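Local coordinates for beta-lactamase Rm3 (Uncultured bacterium, PDB 5IQK), which probably hydrolyses the beta-lactam ring of antibiotics with zinc, as a subclass B3 metallo-beta-lactamase, at residues Tyr25-Lys29 and Gln228-Arg232; Leu133-Gly137 and Thr148-Thr152; Gly188-Ser192 and Arg264-Lys269. All coordinates share one frame; numbering follows the deposited sequence.

Contact 1. Residues Tyr25-Lys29 and Gln228-Arg232; sequences YVGMK and QLWQR
Trp230 lies against Tyr25 and Lys29, joining helix 229-239 to the loop after strand 23-25. The fold is the alpha-beta/beta-alpha sandwich of the metallo-beta-lactamases. Strand 23-25 belongs to its seven-stranded sheet, and Gln228 is at the N-cap position of the helix.

The indole of Trp230 carries most of the contact. CB starts toward the loop, and CG lies anti to the carbonyl carbon and beside the backbone N (chi1 -53°), which lays the indole toward Lys29. CD1 passes near Lys29 O. Trp230 NE1 then donates a hydrogen bond of 2.9 Å to Lys29 O. The carbonyl oxygen offers a lone pair and lies close to the indole plane, which fixes the turn of the ring. Beside CE2, Lys29 CD lies over one face of the indole, 4.2 Å from the centroid of the five-membered ring of Trp230. Lys29 reaches there because its chain bends at chi2 and chi3. Its NZ is at most weakly drawn to the ring, and it hydrogen-bonds Gln14. On the opposite face lies Leu229 CB, offset toward the rim. At the far end, Trp230 CZ2 lies 3.5 Å from Met28 O. Trp230 CH2 reaches furthest toward the tyrosine, 3.5 Å from Tyr25 CE2.

Tyr25 and Trp230 form an offset edge-to-face pair, with the indole edge toward the phenol face. The planes stand at 87° and the centroids of the two six-membered rings are 5.4 Å apart. Leu229 adds a CH-pi contact over a face of Tyr25, with Leu229 CD2 3.9 Å from the ring centroid. Phe17 also meets the tyrosine ring. The phenol is held at its hydroxyl as well: Tyr25 OH donates to Met28 O, 2.7 Å away and in the carbonyl plane.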
loop_
_atom_site.group_PDB
_atom_site.type_symbol
_atom_site.label_atom_id
_atom_site.label_comp_id
_atom_site.label_asym_id
_atom_site.label_seq_id
_atom_site.Cartn_x
_atom_site.Cartn_y
_atom_site.Cartn_z
ATOM N N TYR A 25 -3.135 12.071 2.212
ATOM C CA TYR A 25 -1.978 11.514 1.491
ATOM C C TYR A 25 -0.667 12.137 1.990
ATOM O O TYR A 25 -0.535 13.361 2.019
ATOM C CB TYR A 25 -2.122 11.750 -0.007
ATOM C CG TYR A 25 -1.091 11.000 -0.843
ATOM C CD1 TYR A 25 -1.290 9.672 -1.186
ATOM C CD2 TYR A 25 0.073 11.622 -1.263
ATOM C CE1 TYR A 25 -0.355 8.974 -1.953
ATOM C CE2 TYR A 25 1.027 10.929 -2.049
ATOM C CZ TYR A 25 0.798 9.613 -2.371
ATOM O OH TYR A 25 1.721 8.926 -3.123
ATOM N N VAL A 26 0.294 11.304 2.390
ATOM C CA VAL A 26 1.573 11.808 2.898
ATOM C C VAL A 26 2.765 11.126 2.221
ATOM O O VAL A 26 3.892 11.176 2.731
ATOM C CB VAL A 26 1.688 11.627 4.431
ATOM C CG1 VAL A 26 0.698 12.528 5.147
ATOM C CG2 VAL A 26 1.463 10.181 4.819
ATOM N N GLY A 27 2.509 10.520 1.063
ATOM C CA GLY A 27 3.522 9.781 0.335
ATOM C C GLY A 27 4.325 10.604 -0.667
ATOM O O GLY A 27 4.493 11.821 -0.525
ATOM N N MET A 28 4.847 9.908 -1.678
ATOM C CA MET A 28 5.753 10.478 -2.673
ATOM C C MET A 28 5.112 10.390 -4.063
ATOM O O MET A 28 3.986 9.914 -4.201
ATOM C CB MET A 28 7.103 9.738 -2.659
ATOM C CG MET A 28 7.994 10.003 -1.444
ATOM S SD MET A 28 7.275 9.551 0.161
ATOM C CE MET A 28 6.829 7.829 -0.110
ATOM N N LYS A 29 5.827 10.816 -5.098
ATOM C CA LYS A 29 5.252 10.819 -6.437
ATOM C C LYS A 29 4.942 9.403 -6.955
ATOM O O LYS A 29 4.023 9.221 -7.754
ATOM C CB LYS A 29 6.179 11.532 -7.415
ATOM C CG LYS A 29 5.459 12.092 -8.625
ATOM C CD LYS A 29 4.540 13.230 -8.238
ATOM C CE LYS A 29 5.312 14.526 -8.004
ATOM N NZ LYS A 29 4.445 15.640 -7.540
ATOM N N GLN A 228 -4.624 6.541 -10.806
ATOM C CA GLN A 228 -4.716 7.874 -11.427
ATOM C C GLN A 228 -4.772 9.001 -10.397
ATOM O O GLN A 228 -5.515 9.989 -10.567
ATOM C CB GLN A 228 -5.942 7.969 -12.342
ATOM C CG GLN A 228 -5.973 6.921 -13.459
ATOM C CD GLN A 228 -6.546 5.603 -12.972
ATOM O OE1 GLN A 228 -7.549 5.586 -12.255
ATOM N NE2 GLN A 228 -5.905 4.491 -13.342
ATOM N N LEU A 229 -3.980 8.875 -9.335
ATOM C CA LEU A 229 -4.089 9.830 -8.229
ATOM C C LEU A 229 -3.686 11.236 -8.646
ATOM O O LEU A 229 -4.236 12.214 -8.118
ATOM C CB LEU A 229 -3.249 9.386 -7.030
ATOM C CG LEU A 229 -3.445 10.188 -5.739
ATOM C CD1 LEU A 229 -4.914 10.203 -5.328
ATOM C CD2 LEU A 229 -2.588 9.630 -4.616
ATOM N N TRP A 230 -2.726 11.363 -9.560
ATOM C CA TRP A 230 -2.272 12.708 -9.920
ATOM C C TRP A 230 -3.242 13.405 -10.868
ATOM O O TRP A 230 -3.382 14.632 -10.808
ATOM C CB TRP A 230 -0.846 12.655 -10.488
ATOM C CG TRP A 230 0.086 11.930 -9.569
ATOM C CD1 TRP A 230 1.038 11.009 -9.923
ATOM C CD2 TRP A 230 0.119 12.007 -8.126
ATOM N NE1 TRP A 230 1.671 10.532 -8.799
ATOM C CE2 TRP A 230 1.126 11.119 -7.688
ATOM C CE3 TRP A 230 -0.592 12.753 -7.167
ATOM C CZ2 TRP A 230 1.438 10.950 -6.335
ATOM C CZ3 TRP A 230 -0.285 12.580 -5.825
ATOM C CH2 TRP A 230 0.725 11.684 -5.422
ATOM N N GLN A 231 -3.947 12.648 -11.706
ATOM C CA GLN A 231 -5.034 13.239 -12.488
ATOM C C GLN A 231 -6.141 13.723 -11.544
ATOM O O GLN A 231 -6.674 14.835 -11.686
ATOM C CB GLN A 231 -5.623 12.256 -13.494
ATOM C CG GLN A 231 -4.673 11.855 -14.629
ATOM C CD GLN A 231 -3.854 10.622 -14.295
ATOM O OE1 GLN A 231 -3.512 10.375 -13.137
ATOM N NE2 GLN A 231 -3.542 9.832 -15.314
ATOM N N ARG A 232 -6.490 12.862 -10.597
ATOM C CA ARG A 232 -7.523 13.152 -9.596
ATOM C C ARG A 232 -7.158 14.373 -8.753
ATOM O O ARG A 232 -7.999 15.256 -8.527
ATOM C CB ARG A 232 -7.715 11.908 -8.712
ATOM C CG ARG A 232 -8.440 10.793 -9.457
ATOM C CD ARG A 232 -8.278 9.417 -8.810
ATOM N NE ARG A 232 -8.922 9.249 -7.516
ATOM C CZ ARG A 232 -8.497 8.384 -6.600
ATOM N NH1 ARG A 232 -7.421 7.637 -6.833
ATOM N NH2 ARG A 232 -9.136 8.272 -5.457
#

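Contact 2. Residues Leu133-Gly137 and Thr148-Thr152; sequences LARDG and TAHAT
Asp136 and Ala151 meet by their side chains, CB to CB, and the carboxylate of Asp136 turns from there to the strand backbone. CG of Asp136 stands anti to the backbone N (chi1 -174°), which swings OD1 over to segment 148-152. Asp136 OD1 accepts a hydrogen bond from Ala151 N at 2.7 Å, with an N-H...O angle of 157°. It uses its anti lone pair, on the side away from OD2. Asp136 OD1 also lies 3.5 Å from His150 CA, and Ala151 CB lies 3.6 Å from Asp136 OD1.

CB of His150 leaves the strand away from the 133-137 loop, and NE2 hydrogen-bonds Thr163 OG1. Ala149 points back toward the loop. Ala149 CB faces Ala134 CB at 4.3 Å and sits 3.7 Å from Arg135 O. The buried part of the contact is therefore a small apolar patch, while Asp136, which makes the bond, is exposed.

A second bond joins the backbones. Gly137 N donates to Ala149 O at 2.7 Å, approaching 31° out of the carbonyl plane. Gly137 has a positive phi, which suits glycine because a CB would be jammed against the preceding carbonyl oxygen. Thr148 CG2 lies alongside Gly137 O at the end of the contact.

The contact sits at the base of a beta hairpin made by strands 139-142 and 145-151. Ala149 also has a backbone bond with Gly138, just before the first of these strands. The 133-137 loop links strand 131-133, the outermost strand of the seven-stranded sheet, to strand 139-142, the outermost of the five-stranded sheet. Trp162 and Leu160 of strand 160-168 and Phe140 touch Ala134, and helix 101-109 lies beside Leu133 and Arg135.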
loop_
_atom_site.group_PDB
_atom_site.type_symbol
_atom_site.label_atom_id
_atom_site.label_comp_id
_atom_site.label_asym_id
_atom_site.label_seq_id
_atom_site.Cartn_x
_atom_site.Cartn_y
_atom_site.Cartn_z
ATOM N N LEU A 133 0.495 -9.508 13.639
ATOM C CA LEU A 133 0.083 -10.160 12.403
ATOM C C LEU A 133 -1.338 -9.761 12.017
ATOM O O LEU A 133 -2.249 -9.784 12.854
ATOM C CB LEU A 133 0.202 -11.676 12.550
ATOM C CG LEU A 133 1.632 -12.145 12.803
ATOM C CD1 LEU A 133 1.695 -13.663 12.890
ATOM C CD2 LEU A 133 2.553 -11.640 11.711
ATOM N N ALA A 134 -1.515 -9.400 10.751
ATOM C CA ALA A 134 -2.818 -9.039 10.201
ATOM C C ALA A 134 -3.300 -10.128 9.249
ATOM O O ALA A 134 -2.740 -10.316 8.171
ATOM C CB ALA A 134 -2.747 -7.706 9.479
ATOM N N ARG A 135 -4.348 -10.839 9.649
ATOM C CA ARG A 135 -4.887 -11.907 8.820
ATOM C C ARG A 135 -6.105 -11.368 8.082
ATOM O O ARG A 135 -6.639 -10.312 8.441
ATOM C CB ARG A 135 -5.271 -13.093 9.697
ATOM C CG ARG A 135 -4.120 -13.553 10.564
ATOM C CD ARG A 135 -4.401 -14.847 11.294
ATOM N NE ARG A 135 -3.294 -15.181 12.188
ATOM C CZ ARG A 135 -2.218 -15.871 11.831
ATOM N NH1 ARG A 135 -2.096 -16.322 10.590
ATOM N NH2 ARG A 135 -1.268 -16.114 12.724
ATOM N N ASP A 136 -6.549 -12.097 7.066
ATOM C CA ASP A 136 -7.717 -11.710 6.286
ATOM C C ASP A 136 -8.943 -11.484 7.179
ATOM O O ASP A 136 -9.304 -12.332 8.000
ATOM C CB ASP A 136 -8.015 -12.774 5.226
ATOM C CG ASP A 136 -9.127 -12.367 4.283
ATOM O OD1 ASP A 136 -8.952 -11.389 3.536
ATOM O OD2 ASP A 136 -10.190 -13.037 4.294
ATOM N N GLY A 137 -9.552 -10.316 7.041
ATOM C CA GLY A 137 -10.719 -9.974 7.825
ATOM C C GLY A 137 -10.386 -9.423 9.198
ATOM O O GLY A 137 -11.285 -9.148 9.982
ATOM N N THR A 148 -9.886 -2.657 8.426
ATOM C CA THR A 148 -10.045 -4.084 8.188
ATOM C C THR A 148 -9.062 -4.518 7.115
ATOM O O THR A 148 -8.919 -3.865 6.079
ATOM C CB THR A 148 -11.489 -4.446 7.764
ATOM O OG1 THR A 148 -12.399 -4.039 8.788
ATOM C CG2 THR A 148 -11.640 -5.946 7.554
ATOM N N ALA A 149 -8.354 -5.603 7.398
ATOM C CA ALA A 149 -7.383 -6.159 6.464
ATOM C C ALA A 149 -8.038 -7.144 5.506
ATOM O O ALA A 149 -8.910 -7.921 5.894
ATOM C CB ALA A 149 -6.264 -6.828 7.226
ATOM N N HIS A 150 -7.611 -7.111 4.251
ATOM C CA HIS A 150 -8.096 -8.052 3.255
ATOM C C HIS A 150 -6.900 -8.681 2.574
ATOM O O HIS A 150 -6.101 -7.981 1.952
ATOM C CB HIS A 150 -8.992 -7.360 2.228
ATOM C CG HIS A 150 -10.136 -6.619 2.834
ATOM N ND1 HIS A 150 -11.376 -7.190 3.026
ATOM C CD2 HIS A 150 -10.224 -5.357 3.317
ATOM C CE1 HIS A 150 -12.180 -6.308 3.592
ATOM N NE2 HIS A 150 -11.505 -5.188 3.778
ATOM N N ALA A 151 -6.770 -9.999 2.684
ATOM C CA ALA A 151 -5.649 -10.673 2.027
ATOM C C ALA A 151 -5.743 -10.499 0.514
ATOM O O ALA A 151 -6.748 -10.891 -0.091
ATOM C CB ALA A 151 -5.622 -12.156 2.397
ATOM N N THR A 152 -4.714 -9.895 -0.091
ATOM C CA THR A 152 -4.669 -9.740 -1.552
ATOM C C THR A 152 -3.287 -10.057 -2.132
ATOM O O THR A 152 -2.616 -9.203 -2.712
ATOM C CB THR A 152 -5.098 -8.300 -1.999
ATOM O OG1 THR A 152 -4.253 -7.307 -1.396
ATOM C CG2 THR A 152 -6.557 -8.040 -1.635
#

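Contact 3. Residues Gly188-Ser192 and Arg264-Lys269; sequences GFKFS and RLDQEK
Glu268 receives the backbone of Phe191 and Ser192, and its two carboxylate oxygens share the hydrogen bonds. Phe191 N donates to OE2 of Glu268 at 2.8 Å, and Ser192 N donates to OE1 of Glu268 at 2.9 Å. Both use syn lone pairs, so the carboxylate receives two successive N-H groups as a fork. Ser192 OG also donates to OE1 of Glu268, at 2.7 Å and nearly end-on to the C-O bond. Its chi1 of 63° places the hydroxyl between the backbone N and the carbonyl carbon.

The charged pair lies within the helix. Arg264 NE donates to Glu268 OE2 at 2.7 Å, on the anti lone pair, one helical turn away. This salt bridge positions the carboxylate and probably keeps it ionised. Arg264 NH2 makes a weak, bent bond to Phe189 O and another bond to Ser185 OG.

Segment 188-192 belongs to the long loop between strand 171-178 and helix 200-212 of the alpha-beta/beta-alpha fold. It is held here by the C-terminal helix 249-269.

Packing contacts complete the join. The edge of Phe191 comes over one face of the Arg264 guanidinium, with planes 79° apart and CD2 of Phe191 3.7 Å from CZ of Arg264. Phe189 CE2 sits over the centre of the Phe191 ring. Leu265 CD2 packs against Ser192 CB at 4.0 Å.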
loop_
_atom_site.group_PDB
_atom_site.type_symbol
_atom_site.label_atom_id
_atom_site.label_comp_id
_atom_site.label_asym_id
_atom_site.label_seq_id
_atom_site.Cartn_x
_atom_site.Cartn_y
_atom_site.Cartn_z
ATOM N N GLY A 188 12.812 -13.990 -15.670
ATOM C CA GLY A 188 12.994 -15.419 -15.508
ATOM C C GLY A 188 11.997 -16.067 -14.567
ATOM O O GLY A 188 11.738 -17.257 -14.698
ATOM N N PHE A 189 11.433 -15.292 -13.632
ATOM C CA PHE A 189 10.380 -15.799 -12.748
ATOM C C PHE A 189 9.125 -16.053 -13.561
ATOM O O PHE A 189 8.799 -15.262 -14.444
ATOM C CB PHE A 189 10.082 -14.812 -11.614
ATOM C CG PHE A 189 8.940 -15.241 -10.722
ATOM C CD1 PHE A 189 9.172 -16.076 -9.641
ATOM C CD2 PHE A 189 7.639 -14.821 -10.977
ATOM C CE1 PHE A 189 8.133 -16.482 -8.810
ATOM C CE2 PHE A 189 6.587 -15.210 -10.145
ATOM C CZ PHE A 189 6.838 -16.053 -9.069
ATOM N N LYS A 190 8.436 -17.160 -13.277
ATOM C CA LYS A 190 7.215 -17.505 -13.995
ATOM C C LYS A 190 6.038 -17.634 -13.029
ATOM O O LYS A 190 6.001 -18.520 -12.170
ATOM C CB LYS A 190 7.416 -18.788 -14.804
ATOM C CG LYS A 190 8.434 -18.632 -15.937
ATOM C CD LYS A 190 8.087 -19.467 -17.163
ATOM C CE LYS A 190 9.250 -19.484 -18.148
ATOM N NZ LYS A 190 8.967 -20.277 -19.385
ATOM N N PHE A 191 5.091 -16.714 -13.148
ATOM C CA PHE A 191 3.873 -16.787 -12.343
ATOM C C PHE A 191 3.113 -18.095 -12.582
ATOM O O PHE A 191 2.432 -18.617 -11.688
ATOM C CB PHE A 191 2.973 -15.601 -12.652
ATOM C CG PHE A 191 3.433 -14.329 -12.010
ATOM C CD1 PHE A 191 2.985 -13.974 -10.746
ATOM C CD2 PHE A 191 4.328 -13.493 -12.668
ATOM C CE1 PHE A 191 3.419 -12.795 -10.144
ATOM C CE2 PHE A 191 4.757 -12.301 -12.080
ATOM C CZ PHE A 191 4.314 -11.967 -10.815
ATOM N N SER A 192 3.247 -18.620 -13.794
ATOM C CA SER A 192 2.536 -19.825 -14.195
ATOM C C SER A 192 3.301 -21.100 -13.845
ATOM O O SER A 192 2.776 -22.196 -14.029
ATOM C CB SER A 192 2.247 -19.800 -15.703
ATOM O OG SER A 192 3.446 -19.804 -16.466
ATOM N N ARG A 264 1.042 -11.051 -19.524
ATOM C CA ARG A 264 2.176 -11.683 -18.866
ATOM C C ARG A 264 2.169 -13.190 -19.104
ATOM O O ARG A 264 3.192 -13.769 -19.487
ATOM C CB ARG A 264 2.151 -11.365 -17.363
ATOM C CG ARG A 264 3.145 -12.157 -16.523
ATOM C CD ARG A 264 4.576 -11.888 -16.931
ATOM N NE ARG A 264 5.503 -12.706 -16.159
ATOM C CZ ARG A 264 6.455 -12.231 -15.371
ATOM N NH1 ARG A 264 6.632 -10.918 -15.260
ATOM N NH2 ARG A 264 7.238 -13.075 -14.705
ATOM N N LEU A 265 1.011 -13.816 -18.901
ATOM C CA LEU A 265 0.861 -15.255 -19.144
ATOM C C LEU A 265 1.111 -15.619 -20.596
ATOM O O LEU A 265 1.657 -16.681 -20.888
ATOM C CB LEU A 265 -0.529 -15.727 -18.718
ATOM C CG LEU A 265 -0.730 -15.620 -17.205
ATOM C CD1 LEU A 265 -2.117 -16.109 -16.781
ATOM C CD2 LEU A 265 0.372 -16.384 -16.480
ATOM N N ASP A 266 0.708 -14.750 -21.514
ATOM C CA ASP A 266 0.988 -15.000 -22.919
ATOM C C ASP A 266 2.500 -14.974 -23.162
ATOM O O ASP A 266 3.026 -15.813 -23.886
ATOM C CB ASP A 266 0.269 -13.991 -23.815
ATOM C CG ASP A 266 0.589 -14.189 -25.279
ATOM O OD1 ASP A 266 0.155 -15.213 -25.855
ATOM O OD2 ASP A 266 1.282 -13.323 -25.852
ATOM N N GLN A 267 3.201 -14.036 -22.531
ATOM C CA GLN A 267 4.660 -13.960 -22.664
ATOM C C GLN A 267 5.347 -15.180 -22.051
ATOM O O GLN A 267 6.319 -15.683 -22.607
ATOM C CB GLN A 267 5.188 -12.670 -22.023
ATOM C CG GLN A 267 4.785 -11.399 -22.772
ATOM C CD GLN A 267 4.996 -10.125 -21.957
ATOM O OE1 GLN A 267 5.442 -10.174 -20.810
ATOM N NE2 GLN A 267 4.661 -8.980 -22.547
ATOM N N GLU A 268 4.841 -15.672 -20.921
ATOM C CA GLU A 268 5.467 -16.818 -20.265
ATOM C C GLU A 268 5.297 -18.101 -21.080
ATOM O O GLU A 268 6.141 -19.004 -21.019
ATOM C CB GLU A 268 4.880 -17.025 -18.866
ATOM C CG GLU A 268 5.150 -15.864 -17.907
ATOM C CD GLU A 268 4.867 -16.202 -16.450
ATOM O OE1 GLU A 268 4.387 -17.318 -16.161
ATOM O OE2 GLU A 268 5.129 -15.338 -15.584
ATOM N N LYS A 269 4.205 -18.191 -21.834
ATOM C CA LYS A 269 3.892 -19.441 -22.531
ATOM C C LYS A 269 4.528 -19.557 -23.918
ATOM O O LYS A 269 4.626 -20.661 -24.456
ATOM C CB LYS A 269 2.375 -19.621 -22.655
ATOM C CG LYS A 269 1.646 -19.837 -21.327
ATOM C CD LYS A 269 2.143 -21.074 -20.586
ATOM C CE LYS A 269 1.480 -21.202 -19.218
ATOM N NZ LYS A 269 1.964 -22.388 -18.454
#

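Overall arrangement
The chain reaches segment 25-29 first, at the end of strand 23-25. Contact 1 closes only at 228-232, so its loop takes in most of the seven-stranded sheet and all of the five-stranded one. Contact 2 opens and closes within that span. It is a short-range closure round one hairpin, where the chain passes from the seven-stranded to the five-stranded sheet. Contact 3 opens after contact 2 has closed. It starts at 188-192, still inside the loop of contact 1, but closes at 264-269, beyond its end, so the two cross. Contact 1 joins a sheet loop to helix 229-239, and contact 3 joins a long loop to helix 249-269. Contacts 1 and 2 lie on opposite sides of the chain's centre.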